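Local coordinates for protein acetylornithine aminotransferase (PDB 2EH6) that catalyses the pyridoxal-phosphate-dependent transfer of an amino group from N(2)-acetyl-L-ornithine to 2-oxoglutarate, a step of arginine biosynthesis, as a homodimer, at residues N125-R130 with P141-G146; S134-G139 with E148-G153. All blocks are in the same frame, centred on the assembly; numbering follows the deposited sequence.

Contact 1: N125-R130 with P141-G146; sequences NSFHGR and PKFHKG. With PLP (pyridoxal-5'-phosphate), chain C.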
loop_
_atom_site.group_PDB
_atom_site.type_symbol
_atom_site.label_atom_id
_atom_site.label_comp_id
_atom_site.label_asym_id
_atom_site.label_seq_id
_atom_site.Cartn_x
_atom_site.Cartn_y
_atom_site.Cartn_z
ATOM N N ASN A 125 -3.412 10.493 -20.497
ATOM C CA ASN A 125 -4.589 10.661 -19.647
ATOM C C ASN A 125 -4.843 9.474 -18.741
ATOM O O ASN A 125 -5.888 9.401 -18.096
ATOM C CB ASN A 125 -5.842 10.902 -20.483
ATOM C CG ASN A 125 -5.717 12.102 -21.372
ATOM O OD1 ASN A 125 -5.414 13.198 -20.910
ATOM N ND2 ASN A 125 -5.956 11.907 -22.664
ATOM N N SER A 126 -3.901 8.541 -18.698
ATOM C CA SER A 126 -4.054 7.369 -17.855
ATOM C C SER A 126 -3.599 7.692 -16.440
ATOM O O SER A 126 -2.880 8.670 -16.211
ATOM C CB SER A 126 -3.222 6.209 -18.394
ATOM O OG SER A 126 -1.837 6.463 -18.223
ATOM N N PHE A 127 -4.037 6.875 -15.491
ATOM C CA PHE A 127 -3.647 7.052 -14.099
ATOM C C PHE A 127 -3.489 5.673 -13.503
ATOM O O PHE A 127 -4.465 4.940 -13.390
ATOM C CB PHE A 127 -4.703 7.812 -13.298
ATOM C CG PHE A 127 -4.268 8.105 -11.897
ATOM C CD1 PHE A 127 -3.415 9.171 -11.633
ATOM C CD2 PHE A 127 -4.621 7.251 -10.856
ATOM C CE1 PHE A 127 -2.910 9.382 -10.352
ATOM C CE2 PHE A 127 -4.123 7.450 -9.572
ATOM C CZ PHE A 127 -3.264 8.515 -9.319
ATOM N N HIS A 128 -2.268 5.324 -13.111
ATOM C CA HIS A 128 -2.008 4.001 -12.558
ATOM C C HIS A 128 -1.449 4.003 -11.139
ATOM O O HIS A 128 -1.286 2.949 -10.535
ATOM C CB HIS A 128 -1.060 3.238 -13.493
ATOM C CG HIS A 128 -1.598 3.067 -14.881
ATOM N ND1 HIS A 128 -2.745 2.349 -15.151
ATOM C CD2 HIS A 128 -1.166 3.545 -16.072
ATOM C CE1 HIS A 128 -2.997 2.397 -16.448
ATOM N NE2 HIS A 128 -2.053 3.116 -17.029
ATOM N N GLY A 129 -1.163 5.182 -10.602
ATOM C CA GLY A 129 -0.628 5.247 -9.254
ATOM C C GLY A 129 0.454 6.292 -9.084
ATOM O O GLY A 129 0.948 6.860 -10.066
ATOM N N ARG A 130 0.841 6.519 -7.830
ATOM C CA ARG A 130 1.835 7.527 -7.481
ATOM C C ARG A 130 3.220 7.018 -7.101
ATOM O O ARG A 130 4.152 7.820 -7.008
ATOM C CB ARG A 130 1.310 8.381 -6.331
ATOM C CG ARG A 130 -0.010 9.079 -6.607
ATOM C CD ARG A 130 0.178 10.390 -7.355
ATOM N NE ARG A 130 -1.001 11.238 -7.212
ATOM C CZ ARG A 130 -1.024 12.546 -7.451
ATOM N NH1 ARG A 130 0.077 13.176 -7.851
ATOM N NH2 ARG A 130 -2.147 13.231 -7.275
ATOM N N PRO A 141 2.299 13.941 -17.423
ATOM C CA PRO A 141 3.518 14.654 -17.035
ATOM C C PRO A 141 3.390 15.555 -15.812
ATOM O O PRO A 141 4.364 15.750 -15.084
ATOM C CB PRO A 141 3.869 15.441 -18.297
ATOM C CG PRO A 141 3.389 14.539 -19.384
ATOM C CD PRO A 141 2.031 14.125 -18.861
ATOM N N LYS A 142 2.202 16.102 -15.578
ATOM C CA LYS A 142 2.024 16.985 -14.431
ATOM C C LYS A 142 2.288 16.263 -13.114
ATOM O O LYS A 142 2.711 16.883 -12.140
ATOM C CB LYS A 142 0.620 17.604 -14.422
ATOM C CG LYS A 142 -0.524 16.630 -14.206
ATOM C CD LYS A 142 -1.846 17.381 -14.152
ATOM C CE LYS A 142 -3.016 16.448 -13.894
ATOM N NZ LYS A 142 -4.304 17.192 -13.856
ATOM N N PHE A 143 2.052 14.954 -13.092
ATOM C CA PHE A 143 2.278 14.156 -11.889
ATOM C C PHE A 143 3.735 13.727 -11.755
ATOM O O PHE A 143 4.144 13.222 -10.709
ATOM C CB PHE A 143 1.387 12.907 -11.895
ATOM C CG PHE A 143 -0.081 13.205 -11.785
ATOM C CD1 PHE A 143 -0.563 14.041 -10.781
ATOM C CD2 PHE A 143 -0.988 12.634 -12.674
ATOM C CE1 PHE A 143 -1.933 14.303 -10.663
ATOM C CE2 PHE A 143 -2.358 12.889 -12.566
ATOM C CZ PHE A 143 -2.831 13.723 -11.559
ATOM N N HIS A 144 4.513 13.931 -12.818
ATOM C CA HIS A 144 5.927 13.552 -12.832
ATOM C C HIS A 144 6.836 14.681 -12.355
ATOM O O HIS A 144 7.858 14.440 -11.713
ATOM C CB HIS A 144 6.370 13.171 -14.255
ATOM C CG HIS A 144 5.564 12.076 -14.887
ATOM N ND1 HIS A 144 5.528 11.879 -16.252
ATOM C CD2 HIS A 144 4.781 11.112 -14.349
ATOM C CE1 HIS A 144 4.757 10.842 -16.526
ATOM N NE2 HIS A 144 4.289 10.358 -15.389
ATOM N N LYS A 145 6.456 15.909 -12.686
ATOM C CA LYS A 145 7.239 17.100 -12.357
ATOM C C LYS A 145 7.854 17.177 -10.962
ATOM O O LYS A 145 7.146 17.237 -9.954
ATOM C CB LYS A 145 6.397 18.355 -12.615
ATOM C CG LYS A 145 5.795 18.413 -14.016
ATOM C CD LYS A 145 6.853 18.219 -15.100
ATOM C CE LYS A 145 6.239 18.249 -16.496
ATOM N NZ LYS A 145 7.252 17.948 -17.547
ATOM N N GLY A 146 9.187 17.188 -10.930
ATOM C CA GLY A 146 9.920 17.276 -9.682
ATOM C C GLY A 146 10.359 15.937 -9.123
ATOM O O GLY A 146 11.127 15.881 -8.159
HETATM N N1 PLP C . -4.977 2.868 -11.197
HETATM C C2 PLP C . -6.236 3.249 -11.485
HETATM C C2A PLP C . -6.837 2.922 -12.828
HETATM C C3 PLP C . -7.003 3.953 -10.534
HETATM O O3 PLP C . -8.283 4.340 -10.823
HETATM C C4 PLP C . -6.417 4.254 -9.260
HETATM C C4A PLP C . -7.228 4.983 -8.257
HETATM C C5 PLP C . -5.053 3.826 -9.000
HETATM C C6 PLP C . -4.375 3.130 -10.012
HETATM C C5A PLP C . -4.372 4.120 -7.673
HETATM O O4P PLP C . -4.905 3.259 -6.666
HETATM P P PLP C . -4.186 3.584 -5.248
HETATM O O1P PLP C . -4.762 2.677 -4.228
HETATM O O2P PLP C . -2.609 3.356 -5.319
HETATM O O3P PLP C . -4.479 5.115 -4.846
HETATM O O HOH W 1 2.785 12.415 -8.361
#

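Contact 2: S134-G139 with E148-G153; sequences SLSATG and EPLVPG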
loop_
_atom_site.group_PDB
_atom_site.type_symbol
_atom_site.label_atom_id
_atom_site.label_comp_id
_atom_site.label_asym_id
_atom_site.label_seq_id
_atom_site.Cartn_x
_atom_site.Cartn_y
_atom_site.Cartn_z
ATOM N N SER A 134 4.384 2.835 -10.930
ATOM C CA SER A 134 3.071 3.239 -11.423
ATOM C C SER A 134 3.081 4.667 -11.934
ATOM O O SER A 134 2.346 5.006 -12.861
ATOM C CB SER A 134 2.026 3.117 -10.309
ATOM O OG SER A 134 2.024 1.812 -9.756
ATOM N N LEU A 135 3.903 5.510 -11.317
ATOM C CA LEU A 135 3.987 6.901 -11.731
ATOM C C LEU A 135 4.564 6.965 -13.135
ATOM O O LEU A 135 4.177 7.811 -13.935
ATOM C CB LEU A 135 4.871 7.697 -10.767
ATOM C CG LEU A 135 4.957 9.203 -11.053
ATOM C CD1 LEU A 135 3.561 9.811 -10.997
ATOM C CD2 LEU A 135 5.869 9.876 -10.034
ATOM N N SER A 136 5.493 6.062 -13.431
ATOM C CA SER A 136 6.104 6.022 -14.753
ATOM C C SER A 136 5.089 5.593 -15.809
ATOM O O SER A 136 5.127 6.077 -16.941
ATOM C CB SER A 136 7.305 5.078 -14.751
ATOM O OG SER A 136 8.264 5.512 -13.804
ATOM N N ALA A 137 4.174 4.701 -15.434
ATOM C CA ALA A 137 3.142 4.226 -16.358
ATOM C C ALA A 137 2.047 5.272 -16.552
ATOM O O ALA A 137 1.371 5.296 -17.581
ATOM C CB ALA A 137 2.531 2.930 -15.838
ATOM N N THR A 138 1.866 6.128 -15.552
ATOM C CA THR A 138 0.855 7.178 -15.604
ATOM C C THR A 138 1.238 8.201 -16.673
ATOM O O THR A 138 2.262 8.874 -16.569
ATOM C CB THR A 138 0.724 7.842 -14.219
ATOM O OG1 THR A 138 0.213 6.875 -13.295
ATOM C CG2 THR A 138 -0.200 9.038 -14.261
ATOM N N GLY A 139 0.402 8.306 -17.702
ATOM C CA GLY A 139 0.685 9.209 -18.803
ATOM C C GLY A 139 0.249 10.646 -18.617
ATOM O O GLY A 139 -0.415 11.213 -19.484
ATOM N N GLU A 148 11.423 13.267 -11.380
ATOM C CA GLU A 148 12.303 12.603 -12.345
ATOM C C GLU A 148 13.716 12.447 -11.782
ATOM O O GLU A 148 14.124 13.192 -10.885
ATOM C CB GLU A 148 12.354 13.401 -13.657
ATOM C CG GLU A 148 10.984 13.781 -14.214
ATOM C CD GLU A 148 10.479 15.134 -13.716
ATOM O OE1 GLU A 148 10.906 15.590 -12.633
ATOM O OE2 GLU A 148 9.636 15.739 -14.411
ATOM N N PRO A 149 14.482 11.468 -12.293
ATOM C CA PRO A 149 14.113 10.515 -13.348
ATOM C C PRO A 149 13.195 9.395 -12.866
ATOM O O PRO A 149 13.342 8.887 -11.753
ATOM C CB PRO A 149 15.462 9.973 -13.803
ATOM C CG PRO A 149 16.223 9.935 -12.522
ATOM C CD PRO A 149 15.890 11.280 -11.902
ATOM N N LEU A 150 12.260 9.008 -13.723
ATOM C CA LEU A 150 11.321 7.937 -13.416
ATOM C C LEU A 150 11.961 6.618 -13.828
ATOM O O LEU A 150 13.141 6.583 -14.185
ATOM C CB LEU A 150 10.032 8.139 -14.208
ATOM C CG LEU A 150 9.397 9.526 -14.076
ATOM C CD1 LEU A 150 8.177 9.616 -14.978
ATOM C CD2 LEU A 150 9.018 9.785 -12.620
ATOM N N VAL A 151 11.191 5.534 -13.766
ATOM C CA VAL A 151 11.712 4.242 -14.182
ATOM C C VAL A 151 11.830 4.343 -15.698
ATOM O O VAL A 151 10.903 4.784 -16.369
ATOM C CB VAL A 151 10.755 3.087 -13.827
ATOM C CG1 VAL A 151 11.329 1.771 -14.329
ATOM C CG2 VAL A 151 10.547 3.028 -12.318
ATOM N N PRO A 152 12.981 3.948 -16.254
ATOM C CA PRO A 152 13.163 4.023 -17.707
ATOM C C PRO A 152 12.303 3.018 -18.460
ATOM O O PRO A 152 11.931 1.981 -17.917
ATOM C CB PRO A 152 14.654 3.722 -17.892
ATOM C CG PRO A 152 15.267 4.042 -16.554
ATOM C CD PRO A 152 14.228 3.537 -15.588
ATOM N N GLY A 153 11.981 3.340 -19.709
ATOM C CA GLY A 153 11.228 2.415 -20.527
ATOM C C GLY A 153 9.751 2.629 -20.741
ATOM O O GLY A 153 9.096 1.748 -21.286
#

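Contact 1: N125-R130 with P141-G146
Phe127 and Phe143 meet in an offset edge-to-face (T-shaped) pair beside the cofactor, which Phe127 touches, in this class-III, fold-type I aminotransferase, on the loops before and after helix 132-137. The edge of Phe127 is turned to one face of Phe143, with ring planes 76° apart and centroids 5.8 Å apart. CD1 of Phe127 lies 4.0 Å from CE2 of Phe143. The Phe127 ring swings beside its own carbonyl carbon, CG anti to the backbone N (chi1 -175°), and this puts its CD1-CE1 edge against Phe143 and its CD2-CE2 edge against pyridoxal phosphate, CE2 lying 3.8 Å from cofactor C5. The opposite face of Phe143 is covered by CG of Lys142. Arg130, predicted to bind acetylornithine, bends at chi2 and brings its guanidinium obliquely to the same ring, planes 65° apart, with NH1 3.1 Å from CD1 of Phe143. NH1 also bonds to the carbonyl O of Gly265 of the second subunit, so the arginine is held at the dimer interface as well as by this loop. With an alanine here in place of Phe143, the edge of Phe127 that faces away from the cofactor would probably lose its aromatic partner, and the guanidinium the ring it lies against. One water bridges the loops: it accepts from Arg130 NH1 at 2.9 Å and donates to Phe143 O at 2.8 Å.

Contact 2: S134-G139 with E148-G153
This is a buried helix-to-loop contact, in which the last turn of helix 132-137 packs against the extended segment 148-153 that leads into strand 154-157, the edge strand of the large-domain sheet within this chain. Ser136 and Leu150 have the nearest CA atoms, and a single hydrogen bond joins the segments: Val151 N donates to Ser136 OG at 2.9 Å, moderately bent at 149°. The hydroxyl sits beside its own backbone N, anti to the carbonyl carbon (chi1 -59°), a setting that also lets it bond to Tyr132 O one turn earlier in the helix. Ser136 OG is thus tied to both the helix backbone and the loop, and it is packed among carbon as well, with CB of Leu150 at 3.2 Å and CB of Val151 at 3.5 Å. Leu150 sets its CB against the hydroxyl, while its CD2 meets CD2 of Leu135 at 4.1 Å, methyl to methyl, the two leucine side chains crossing at about a right angle. Where the helix stops, Thr138 folds back on Ser134 O: its backbone N and its OG1 both donate to that oxygen, from opposite faces of the carbonyl plane, OG1 at 2.9 Å. The second subunit also touches both segments: Pro149 of the second subunit packs on Val151, its Lys104 lies on Leu135, and its Arg111 forms a salt bridge with Glu148. The arrangement belongs to the alpha/beta large domain of a fold-type I aminotransferase; here helix 132-137 and the loop after it make the beta-alpha-beta connection between the neighbouring parallel strands 119-123 and 154-157, beside the dimer interface.

How the contacts relate
From strand 119-123 the chain enters 125-130, passes into helix 132-137, whose end belongs to 134-139, then runs through 141-146 and 148-153 to strand 154-157. The segments alternate, so the two contacts cross: contact 1 closes a loop round the helix, and contact 2 closes one that begins on the helix and encloses 141-146. Their centres are about 8 Å apart. Bonds from His128 N to Thr138 OG1 and from Gly139 N to Ser126 OG join them directly. Together they tie the connection between two neighbouring parallel strands to the cofactor pocket, through contact 1, and to the second subunit, which both contacts touch.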